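Local coordinates for protein beta 1-3 glucanase (Clostridium beijerinckii NCIMB 8052, PDB 5H4E) that probably hydrolyses beta-1,3-glucans, as a beta-1,3-glucanase domain of glycoside hydrolase family 64, at residues 9-14 with 95-100; 29-34 with 75-80; 40-45 with 50-55; 108-113 with 118-123. All coordinates share one frame; numbering follows the deposited sequence.

From the N terminus, residues 9-14 open the outermost loop, which contact 1 closes at 95-100 after 80 intervening residues. Contact 2 is nested within it, joining 29-34 to 75-80, and contact 3 lies inside contact 2 as the short hairpin of 40-45 with 50-55. Contact 4, the hairpin of 108-113 with 118-123, opens only after contact 1 has closed, so the contacts nest or follow in series and none cross. Contact 1 ties the sheet holding strand 9-16 to the one holding strands 26-33, 40-43 and 95-101. Contacts 2 and 3 build that second sheet and its border, and contact 4 touches contacts 1, 2 and 3.

Contact 1: residues 9-14 with 95-100; sequences VTLQVK and ARMYIS
Met97 reaches across to Leu11 and Val13, and its sulfur and methyl make the heart of this contact. The methionine holds CG anti to its backbone N (chi1 -178°) and runs extended beyond it, which carries the thioether over to the other strand. Its CE lies 3.7 Å from Val13 CG2, the closest approach between the segments, with the two side chains meeting at a slant. The sulfur instead passes alongside Leu11, Met97 SD lying 4.1 Å from Leu11 CD1, and the two side chains run past one another head to tail. Ile99 adds the tip of its longer branch, Ile99 CD1 being 4.2 Å from the same Val13 CG2. All four touching residues are buried, yet the strands share only 166 Å² and their axes stay 10.7 Å apart, the spacing of two sheets packed face to face. Their N-to-C directions differ by just 16°. Gln12 and Arg96, both partly exposed, point away from the contact and carry polar groups. Gln12 turns back so that its NE2 donates to Val13 O at 3.0 Å in a nearly straight bond; the same NE2 is also bonded to Ser85 OG. Arg96 NH1 bonds the OH of buried Tyr98 at 3.1 Å, the hydroxyl lying at the edge of the guanidinium. Strand 9-16 runs between strands 86-92 and 366-374, while strand 95-101 is flanked by 26-33 and 136-144. Met141 of strand 136-144 touches both Leu11 and Met97, and Ile371 of strand 366-374 also packs on Met97.

Contact 2: residues 29-34 with 75-80; sequences AIVGKD and SNYFCK
Phe78 swings CG away from its carbonyl carbon (chi1 -78°) and stands its ring nearly upright on the side chain (chi2 -94°), which brings one face flat over the methyl of Ala29. Tyr77 and Val31 make the same first turn, Tyr77 with CG and Val31 with CG1 beside the backbone N, and this brings Tyr77 CD2 and a valine methyl together. The outcome at Phe78 is an almost ideal CH-pi contact: Ala29 CB sits 3.5 Å from the centroid of the Phe78 ring, only 4° off its normal. The same methyl meets the ring face and, on a different side, a backbone carbonyl oxygen, with Ala29 CB 3.4 Å from Tyr77 O. Farther along the strand, Val31 CG1 meets Tyr77 CD2 at 4.1 Å, the two side chains crossing at about a right angle. The turn leading into Phe78 has a weak bond of its own, Phe78 N to Asn76 OD1 at 3.5 Å. The Tyr77 hydroxyl is bonded outside the contact to Asp56, and its ring stacks with that of His42. Strand 26-33 lies between strands 40-43 and 95-101 and pairs with both through backbone hydrogen bonds. Residues 75-80 border it, with Phe78 also touching Tyr98 and Tyr77 reaching Val109 of strand 108-111.

Contact 3: residues 40-45 with 50-55; sequences FVHVDL and IPMKIS
Backbone hydrogen bonds between Phe40, His42, Ile50 and Met52 hold this antiparallel beta hairpin. His42 and Ile50 form a hydrogen-bonded pair, with His42 N donating to Ile50 O at 3.0 Å and Ile50 N returning to His42 O at 3.0 Å. Met52 N adds a nearly straight bond of 2.8 Å to Phe40 O. Water extends this pattern at two points. One molecule donates to both Phe40 O and Met52 O, giving Phe40 O a second donor; the other lies in the plane of the imidazole, 2.7 Å from His42 NE2, and donates to Pro51 O. Contacts with the ring come next: His42 places CG in the crowded position between its N and carbonyl carbon (chi1 58°), which lays one face under Ile50. Ile50 CB stands 4.0 Å from the centroid of the His42 ring in a CH-pi contact. Apolar packing is supplied by Met52, whose SD approaches Phe40 CB at 4.0 Å. Separately, its methyl comes close to a carbonyl, Met52 CE lying 3.3 Å from Val41 O. Strand 40-43 is hydrogen-bonded on its other side to strand 26-33, and Met52 packs on Val31 there.

Contact 4: residues 108-113 with 118-123; sequences KVNQAA and GYAGPN
Val109 CG1 presses on a carbonyl of the facing strand, 3.3 Å from Gly118 O. On the face opposite Val109 and Tyr119, Lys108 CB and Ala120 CB are 4.5 Å apart; the lysine then leads away to bond Asn73 O and make a cation-pi contact with Tyr74. The backbone bonds of this antiparallel hairpin are of unequal quality. Ala120 N to Lys108 O is short at 2.9 Å, but the return bond from Lys108 N to Ala120 O is weak at 3.4 Å. Asn110 N approaches Gly118 O at 2.8 Å from above the carbonyl plane, while Gly118 N to Asn110 O is longer, 3.3 Å, and bent. The strands are markedly twisted, their N-to-C directions 132° apart. CA-H...O contacts flank the non-hydrogen-bonded pair of Val109 with Tyr119: Tyr119 CA to Lys108 O 3.4 Å and Val109 CA to Gly118 O 3.5 Å. Tyr119 keeps CG between its N and carbonyl carbon (chi1 75°) and carries its ring away from Val109. That ring packs on Met52 and Phe40, and its hydroxyl lies against Arg96 and Tyr98, setting this two-stranded sheet against strands 40-43 and 95-101, while Val109 touches Ser75.

Contact 1: residues 9-14 with 95-100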
# COMPACT_ATOMS: atom_id res chain seq x y z
N VAL A 9 18.69 -7.76 8.70
CA VAL A 9 18.34 -6.35 8.85
C VAL A 9 17.47 -6.22 10.10
O VAL A 9 16.62 -7.06 10.37
CB VAL A 9 17.58 -5.80 7.62
CG1 VAL A 9 17.02 -4.40 7.90
CG2 VAL A 9 18.49 -5.77 6.39
N THR A 10 17.70 -5.18 10.88
CA THR A 10 16.87 -4.95 12.05
C THR A 10 15.82 -3.89 11.74
O THR A 10 16.12 -2.85 11.14
CB THR A 10 17.71 -4.52 13.26
OG1 THR A 10 18.67 -5.54 13.55
CG2 THR A 10 16.83 -4.29 14.49
N LEU A 11 14.58 -4.17 12.14
CA LEU A 11 13.49 -3.22 12.08
C LEU A 11 13.12 -2.79 13.50
O LEU A 11 12.59 -3.58 14.28
CB LEU A 11 12.29 -3.84 11.36
CG LEU A 11 12.62 -4.48 10.01
CD1 LEU A 11 11.40 -5.17 9.46
CD2 LEU A 11 13.14 -3.44 9.00
N GLN A 12 13.42 -1.54 13.85
CA GLN A 12 13.22 -1.06 15.22
C GLN A 12 11.91 -0.29 15.32
O GLN A 12 11.73 0.70 14.61
CB GLN A 12 14.39 -0.17 15.64
CG GLN A 12 14.20 0.52 16.99
CD GLN A 12 14.36 -0.45 18.15
OE1 GLN A 12 15.42 -1.08 18.31
NE2 GLN A 12 13.31 -0.62 18.93
N VAL A 13 11.00 -0.72 16.20
CA VAL A 13 9.79 0.06 16.43
C VAL A 13 10.12 1.19 17.40
O VAL A 13 10.75 0.96 18.44
CB VAL A 13 8.61 -0.79 16.99
CG1 VAL A 13 7.36 0.09 17.18
CG2 VAL A 13 8.29 -1.95 16.06
N LYS A 14 9.73 2.41 17.05
CA LYS A 14 9.88 3.56 17.95
C LYS A 14 8.52 4.15 18.31
O LYS A 14 7.74 4.55 17.44
CB LYS A 14 10.77 4.63 17.32
CG LYS A 14 11.02 5.82 18.20
CD LYS A 14 12.02 5.53 19.30
CE LYS A 14 12.23 6.75 20.18
NZ LYS A 14 12.29 8.00 19.34
N ALA A 95 6.41 -9.15 2.21
CA ALA A 95 6.25 -9.12 3.67
C ALA A 95 5.48 -7.90 4.15
O ALA A 95 5.53 -6.83 3.52
CB ALA A 95 7.63 -9.18 4.35
N ARG A 96 4.74 -8.08 5.24
CA ARG A 96 4.08 -6.99 5.93
C ARG A 96 4.40 -7.03 7.42
O ARG A 96 4.29 -8.08 8.06
CB ARG A 96 2.57 -7.06 5.75
CG ARG A 96 2.11 -6.89 4.33
CD ARG A 96 0.61 -7.02 4.27
NE ARG A 96 0.09 -6.63 2.98
CZ ARG A 96 -1.20 -6.43 2.72
NH1 ARG A 96 -2.10 -6.58 3.68
NH2 ARG A 96 -1.57 -6.07 1.50
N MET A 97 4.81 -5.89 7.98
CA MET A 97 4.94 -5.77 9.42
C MET A 97 3.73 -5.04 9.96
O MET A 97 3.66 -3.82 9.86
CB MET A 97 6.22 -5.02 9.81
CG MET A 97 6.43 -4.90 11.32
SD MET A 97 8.09 -4.26 11.66
CE MET A 97 8.24 -4.52 13.42
N TYR A 98 2.78 -5.78 10.53
CA TYR A 98 1.60 -5.16 11.13
C TYR A 98 1.96 -4.63 12.51
O TYR A 98 2.56 -5.34 13.30
CB TYR A 98 0.44 -6.17 11.27
CG TYR A 98 -0.19 -6.62 9.98
CD1 TYR A 98 -1.23 -5.90 9.40
CD2 TYR A 98 0.22 -7.79 9.35
CE1 TYR A 98 -1.82 -6.31 8.23
CE2 TYR A 98 -0.37 -8.21 8.17
CZ TYR A 98 -1.39 -7.47 7.62
OH TYR A 98 -1.99 -7.87 6.45
N ILE A 99 1.57 -3.40 12.80
CA ILE A 99 1.81 -2.80 14.10
C ILE A 99 0.49 -2.25 14.60
O ILE A 99 -0.07 -1.33 13.99
CB ILE A 99 2.89 -1.70 14.04
CG1 ILE A 99 4.21 -2.29 13.52
CG2 ILE A 99 3.10 -1.06 15.43
CD1 ILE A 99 5.26 -1.26 13.20
N SER A 100 -0.03 -2.81 15.69
CA SER A 100 -1.33 -2.40 16.21
C SER A 100 -1.21 -1.82 17.61
O SER A 100 -0.24 -2.09 18.33
CB SER A 100 -2.33 -3.56 16.20
OG SER A 100 -1.87 -4.64 16.99

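Contact 2: residues 29-34 with 75-80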
# COMPACT_ATOMS: atom_id res chain seq x y z
N ALA A 29 3.86 -7.92 14.33
CA ALA A 29 4.04 -9.23 13.71
C ALA A 29 4.52 -9.00 12.28
O ALA A 29 4.10 -8.05 11.63
CB ALA A 29 2.72 -10.02 13.71
N ILE A 30 5.43 -9.85 11.80
CA ILE A 30 5.83 -9.79 10.39
C ILE A 30 5.41 -11.07 9.68
O ILE A 30 5.78 -12.17 10.10
CB ILE A 30 7.35 -9.62 10.22
CG1 ILE A 30 7.81 -8.32 10.90
CG2 ILE A 30 7.72 -9.59 8.74
CD1 ILE A 30 9.33 -8.17 10.92
N VAL A 31 4.65 -10.92 8.60
CA VAL A 31 4.22 -12.05 7.80
C VAL A 31 4.67 -11.84 6.37
O VAL A 31 4.74 -10.71 5.89
CB VAL A 31 2.70 -12.24 7.88
CG1 VAL A 31 2.30 -12.58 9.30
CG2 VAL A 31 1.98 -10.97 7.43
N GLY A 32 5.00 -12.92 5.68
CA GLY A 32 5.54 -12.79 4.34
C GLY A 32 5.78 -14.15 3.72
O GLY A 32 5.17 -15.14 4.14
N LYS A 33 6.64 -14.21 2.72
CA LYS A 33 6.96 -15.48 2.08
C LYS A 33 8.45 -15.79 2.12
O LYS A 33 9.28 -14.90 1.94
CB LYS A 33 6.47 -15.50 0.64
CG LYS A 33 4.97 -15.76 0.55
CD LYS A 33 4.35 -15.03 -0.62
CE LYS A 33 4.62 -15.71 -1.94
NZ LYS A 33 3.91 -14.98 -3.04
N ASP A 34 8.77 -17.05 2.39
CA ASP A 34 10.13 -17.55 2.26
C ASP A 34 10.55 -17.41 0.81
O ASP A 34 9.85 -17.87 -0.09
CB ASP A 34 10.23 -19.01 2.71
CG ASP A 34 11.66 -19.48 2.85
OD1 ASP A 34 12.33 -19.61 1.82
OD2 ASP A 34 12.10 -19.70 3.99
N SER A 75 -4.66 -17.22 14.87
CA SER A 75 -3.23 -17.32 15.16
C SER A 75 -2.78 -16.16 16.04
O SER A 75 -3.51 -15.19 16.24
CB SER A 75 -2.42 -17.33 13.88
OG SER A 75 -2.56 -16.09 13.21
N ASN A 76 -1.57 -16.26 16.56
CA ASN A 76 -1.05 -15.20 17.39
C ASN A 76 0.43 -15.05 17.13
O ASN A 76 1.27 -15.60 17.86
CB ASN A 76 -1.34 -15.45 18.86
CG ASN A 76 -1.03 -14.25 19.73
OD1 ASN A 76 -0.66 -13.18 19.23
ND2 ASN A 76 -1.17 -14.41 21.04
N TYR A 77 0.75 -14.32 16.07
CA TYR A 77 2.12 -14.13 15.67
C TYR A 77 2.68 -12.83 16.24
O TYR A 77 3.80 -12.44 15.91
CB TYR A 77 2.23 -14.11 14.15
CG TYR A 77 1.80 -15.38 13.44
CD1 TYR A 77 1.94 -16.64 14.03
CD2 TYR A 77 1.27 -15.31 12.16
CE1 TYR A 77 1.55 -17.80 13.35
CE2 TYR A 77 0.90 -16.44 11.48
CZ TYR A 77 1.03 -17.68 12.07
OH TYR A 77 0.64 -18.79 11.35
N PHE A 78 1.90 -12.17 17.10
CA PHE A 78 2.23 -10.83 17.58
C PHE A 78 3.10 -10.83 18.82
O PHE A 78 3.08 -11.78 19.61
CB PHE A 78 0.94 -10.04 17.84
CG PHE A 78 0.32 -9.52 16.58
CD1 PHE A 78 0.60 -8.24 16.14
CD2 PHE A 78 -0.47 -10.34 15.80
CE1 PHE A 78 0.05 -7.76 14.95
CE2 PHE A 78 -1.02 -9.87 14.62
CZ PHE A 78 -0.75 -8.58 14.20
N CYS A 79 3.85 -9.74 18.98
CA CYS A 79 4.76 -9.54 20.10
C CYS A 79 4.61 -8.11 20.64
O CYS A 79 4.55 -7.17 19.85
CB CYS A 79 6.20 -9.81 19.66
SG CYS A 79 7.48 -9.50 20.93
N LYS A 80 4.54 -7.95 21.96
CA LYS A 80 4.49 -6.60 22.55
C LYS A 80 5.84 -5.91 22.38
O LYS A 80 6.88 -6.55 22.54
CB LYS A 80 4.14 -6.66 24.04
CG LYS A 80 2.69 -7.04 24.35
CD LYS A 80 2.45 -7.11 25.87
CE LYS A 80 0.97 -7.41 26.14
NZ LYS A 80 0.53 -7.15 27.55

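Contact 3: residues 40-45 with 50-55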
# COMPACT_ATOMS: atom_id res chain seq x y z
N PHE A 40 4.10 -19.24 3.01
CA PHE A 40 3.80 -18.11 3.88
C PHE A 40 4.38 -18.39 5.25
O PHE A 40 4.27 -19.49 5.78
CB PHE A 40 2.29 -17.85 3.97
CG PHE A 40 1.78 -16.92 2.91
CD1 PHE A 40 1.80 -15.54 3.11
CD2 PHE A 40 1.30 -17.42 1.71
CE1 PHE A 40 1.33 -14.69 2.13
CE2 PHE A 40 0.83 -16.56 0.72
CZ PHE A 40 0.85 -15.19 0.93
N VAL A 41 4.99 -17.36 5.83
CA VAL A 41 5.73 -17.48 7.07
C VAL A 41 5.43 -16.31 8.00
O VAL A 41 4.95 -15.26 7.56
CB VAL A 41 7.26 -17.51 6.82
CG1 VAL A 41 7.63 -18.70 5.97
CG2 VAL A 41 7.70 -16.21 6.11
N HIS A 42 5.71 -16.51 9.27
CA HIS A 42 5.81 -15.39 10.20
C HIS A 42 7.21 -15.42 10.77
O HIS A 42 7.83 -16.48 10.90
CB HIS A 42 4.77 -15.49 11.32
CG HIS A 42 4.86 -16.75 12.11
ND1 HIS A 42 5.36 -16.79 13.39
CD2 HIS A 42 4.49 -18.02 11.81
CE1 HIS A 42 5.31 -18.03 13.84
NE2 HIS A 42 4.78 -18.79 12.90
N VAL A 43 7.73 -14.24 11.10
CA VAL A 43 9.09 -14.11 11.59
C VAL A 43 9.11 -14.22 13.10
O VAL A 43 8.37 -13.49 13.78
CB VAL A 43 9.72 -12.77 11.15
CG1 VAL A 43 11.19 -12.73 11.51
CG2 VAL A 43 9.51 -12.56 9.68
N ASP A 44 9.94 -15.09 13.65
CA ASP A 44 9.98 -15.20 15.10
C ASP A 44 10.91 -14.11 15.64
O ASP A 44 11.36 -13.23 14.89
CB ASP A 44 10.39 -16.62 15.57
CG ASP A 44 11.86 -17.00 15.26
OD1 ASP A 44 12.67 -16.13 14.91
OD2 ASP A 44 12.19 -18.20 15.41
N LEU A 45 11.20 -14.16 16.94
CA LEU A 45 11.95 -13.08 17.57
C LEU A 45 13.44 -13.08 17.19
O LEU A 45 14.16 -12.11 17.46
CB LEU A 45 11.80 -13.14 19.09
CG LEU A 45 10.40 -12.93 19.64
CD1 LEU A 45 10.41 -13.03 21.16
CD2 LEU A 45 9.82 -11.59 19.17
N ILE A 50 9.34 -18.88 10.08
CA ILE A 50 8.56 -20.06 10.49
C ILE A 50 7.34 -20.25 9.61
O ILE A 50 6.48 -19.37 9.55
CB ILE A 50 8.08 -19.97 11.94
CG1 ILE A 50 9.21 -19.52 12.87
CG2 ILE A 50 7.52 -21.30 12.40
CD1 ILE A 50 10.39 -20.48 12.91
N PRO A 51 7.25 -21.40 8.92
CA PRO A 51 6.09 -21.65 8.05
C PRO A 51 4.76 -21.50 8.78
O PRO A 51 4.63 -21.98 9.91
CB PRO A 51 6.29 -23.10 7.60
CG PRO A 51 7.77 -23.30 7.69
CD PRO A 51 8.19 -22.54 8.92
N MET A 52 3.80 -20.81 8.17
CA MET A 52 2.46 -20.80 8.74
C MET A 52 1.83 -22.17 8.57
O MET A 52 1.95 -22.80 7.51
CB MET A 52 1.57 -19.74 8.09
CG MET A 52 1.98 -18.31 8.33
SD MET A 52 0.75 -17.22 7.61
CE MET A 52 1.64 -15.67 7.63
N LYS A 53 1.14 -22.62 9.60
CA LYS A 53 0.36 -23.84 9.52
C LYS A 53 -1.05 -23.60 10.06
O LYS A 53 -1.22 -22.95 11.10
CB LYS A 53 1.05 -24.97 10.29
CG LYS A 53 1.38 -24.65 11.74
CD LYS A 53 2.12 -25.81 12.38
CE LYS A 53 3.12 -25.37 13.43
NZ LYS A 53 2.50 -24.90 14.72
N ILE A 54 -2.06 -24.12 9.35
CA ILE A 54 -3.46 -24.00 9.76
C ILE A 54 -3.69 -24.26 11.26
O ILE A 54 -4.58 -23.68 11.88
CB ILE A 54 -4.37 -24.95 8.95
CG1 ILE A 54 -5.84 -24.59 9.15
CG2 ILE A 54 -4.13 -26.42 9.32
CD1 ILE A 54 -6.26 -23.43 8.30
N SER A 55 -2.86 -25.11 11.85
CA SER A 55 -3.00 -25.45 13.25
C SER A 55 -2.65 -24.29 14.19
O SER A 55 -2.94 -24.35 15.38
CB SER A 55 -2.15 -26.69 13.57
OG SER A 55 -1.01 -26.76 12.72
O HOH W 1 3.14 -21.95 5.05
O HOH W 2 3.86 -21.32 12.95

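Contact 4: residues 108-113 with 118-123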
# COMPACT_ATOMS: atom_id res chain seq x y z
N LYS A 108 -6.39 -14.83 10.69
CA LYS A 108 -6.82 -16.21 10.43
C LYS A 108 -5.94 -16.92 9.40
O LYS A 108 -5.89 -16.51 8.24
CB LYS A 108 -8.28 -16.22 9.95
CG LYS A 108 -8.93 -17.60 9.82
CD LYS A 108 -9.27 -18.17 11.18
CE LYS A 108 -10.30 -19.29 11.08
NZ LYS A 108 -10.82 -19.64 12.45
N VAL A 109 -5.26 -17.99 9.81
CA VAL A 109 -4.49 -18.79 8.85
C VAL A 109 -5.45 -19.72 8.11
O VAL A 109 -6.40 -20.24 8.69
CB VAL A 109 -3.37 -19.63 9.53
CG1 VAL A 109 -2.55 -20.38 8.48
CG2 VAL A 109 -2.47 -18.74 10.38
N ASN A 110 -5.20 -19.93 6.82
CA ASN A 110 -6.13 -20.68 5.98
C ASN A 110 -5.46 -21.50 4.89
O ASN A 110 -4.29 -21.88 5.01
CB ASN A 110 -7.14 -19.72 5.35
CG ASN A 110 -6.48 -18.61 4.55
OD1 ASN A 110 -5.43 -18.80 3.93
ND2 ASN A 110 -7.09 -17.43 4.56
N GLN A 111 -6.22 -21.77 3.83
CA GLN A 111 -5.72 -22.29 2.55
C GLN A 111 -6.32 -21.46 1.40
O GLN A 111 -7.55 -21.35 1.28
CB GLN A 111 -6.04 -23.78 2.36
CG GLN A 111 -5.93 -24.21 0.89
CD GLN A 111 -6.35 -25.65 0.61
OE1 GLN A 111 -5.90 -26.58 1.28
NE2 GLN A 111 -7.18 -25.83 -0.41
N ALA A 112 -5.47 -20.87 0.57
CA ALA A 112 -5.93 -20.19 -0.64
C ALA A 112 -6.39 -21.20 -1.70
O ALA A 112 -6.01 -22.38 -1.67
CB ALA A 112 -4.83 -19.29 -1.20
N ALA A 113 -7.21 -20.74 -2.64
CA ALA A 113 -7.82 -21.63 -3.63
C ALA A 113 -6.78 -22.33 -4.51
O ALA A 113 -6.99 -23.47 -4.92
CB ALA A 113 -8.82 -20.85 -4.50
N GLY A 118 -2.16 -19.92 3.45
CA GLY A 118 -2.01 -18.48 3.55
C GLY A 118 -2.64 -17.88 4.78
O GLY A 118 -2.95 -18.56 5.75
N TYR A 119 -2.83 -16.56 4.75
CA TYR A 119 -3.48 -15.90 5.87
C TYR A 119 -4.43 -14.81 5.39
O TYR A 119 -4.29 -14.27 4.28
CB TYR A 119 -2.43 -15.29 6.82
CG TYR A 119 -1.79 -14.03 6.28
CD1 TYR A 119 -2.29 -12.77 6.61
CD2 TYR A 119 -0.68 -14.10 5.44
CE1 TYR A 119 -1.70 -11.61 6.11
CE2 TYR A 119 -0.07 -12.94 4.94
CZ TYR A 119 -0.60 -11.70 5.29
OH TYR A 119 -0.01 -10.54 4.81
N ALA A 120 -5.40 -14.51 6.24
CA ALA A 120 -6.34 -13.43 6.00
C ALA A 120 -6.04 -12.31 6.99
O ALA A 120 -6.18 -12.49 8.19
CB ALA A 120 -7.78 -13.91 6.16
N GLY A 121 -5.59 -11.18 6.47
CA GLY A 121 -5.42 -10.00 7.29
C GLY A 121 -6.77 -9.30 7.37
O GLY A 121 -7.77 -9.82 6.88
N PRO A 122 -6.81 -8.12 8.00
CA PRO A 122 -8.09 -7.41 8.14
C PRO A 122 -8.77 -7.17 6.80
O PRO A 122 -8.12 -6.75 5.84
CB PRO A 122 -7.69 -6.08 8.79
CG PRO A 122 -6.39 -6.38 9.49
CD PRO A 122 -5.69 -7.40 8.64
N ASN A 123 -10.05 -7.48 6.72
CA ASN A 123 -10.83 -7.07 5.57
C ASN A 123 -11.90 -6.12 6.07
O ASN A 123 -13.00 -6.55 6.42
CB ASN A 123 -11.46 -8.25 4.85
CG ASN A 123 -12.44 -7.82 3.76
OD1 ASN A 123 -12.40 -6.67 3.29
ND2 ASN A 123 -13.32 -8.73 3.35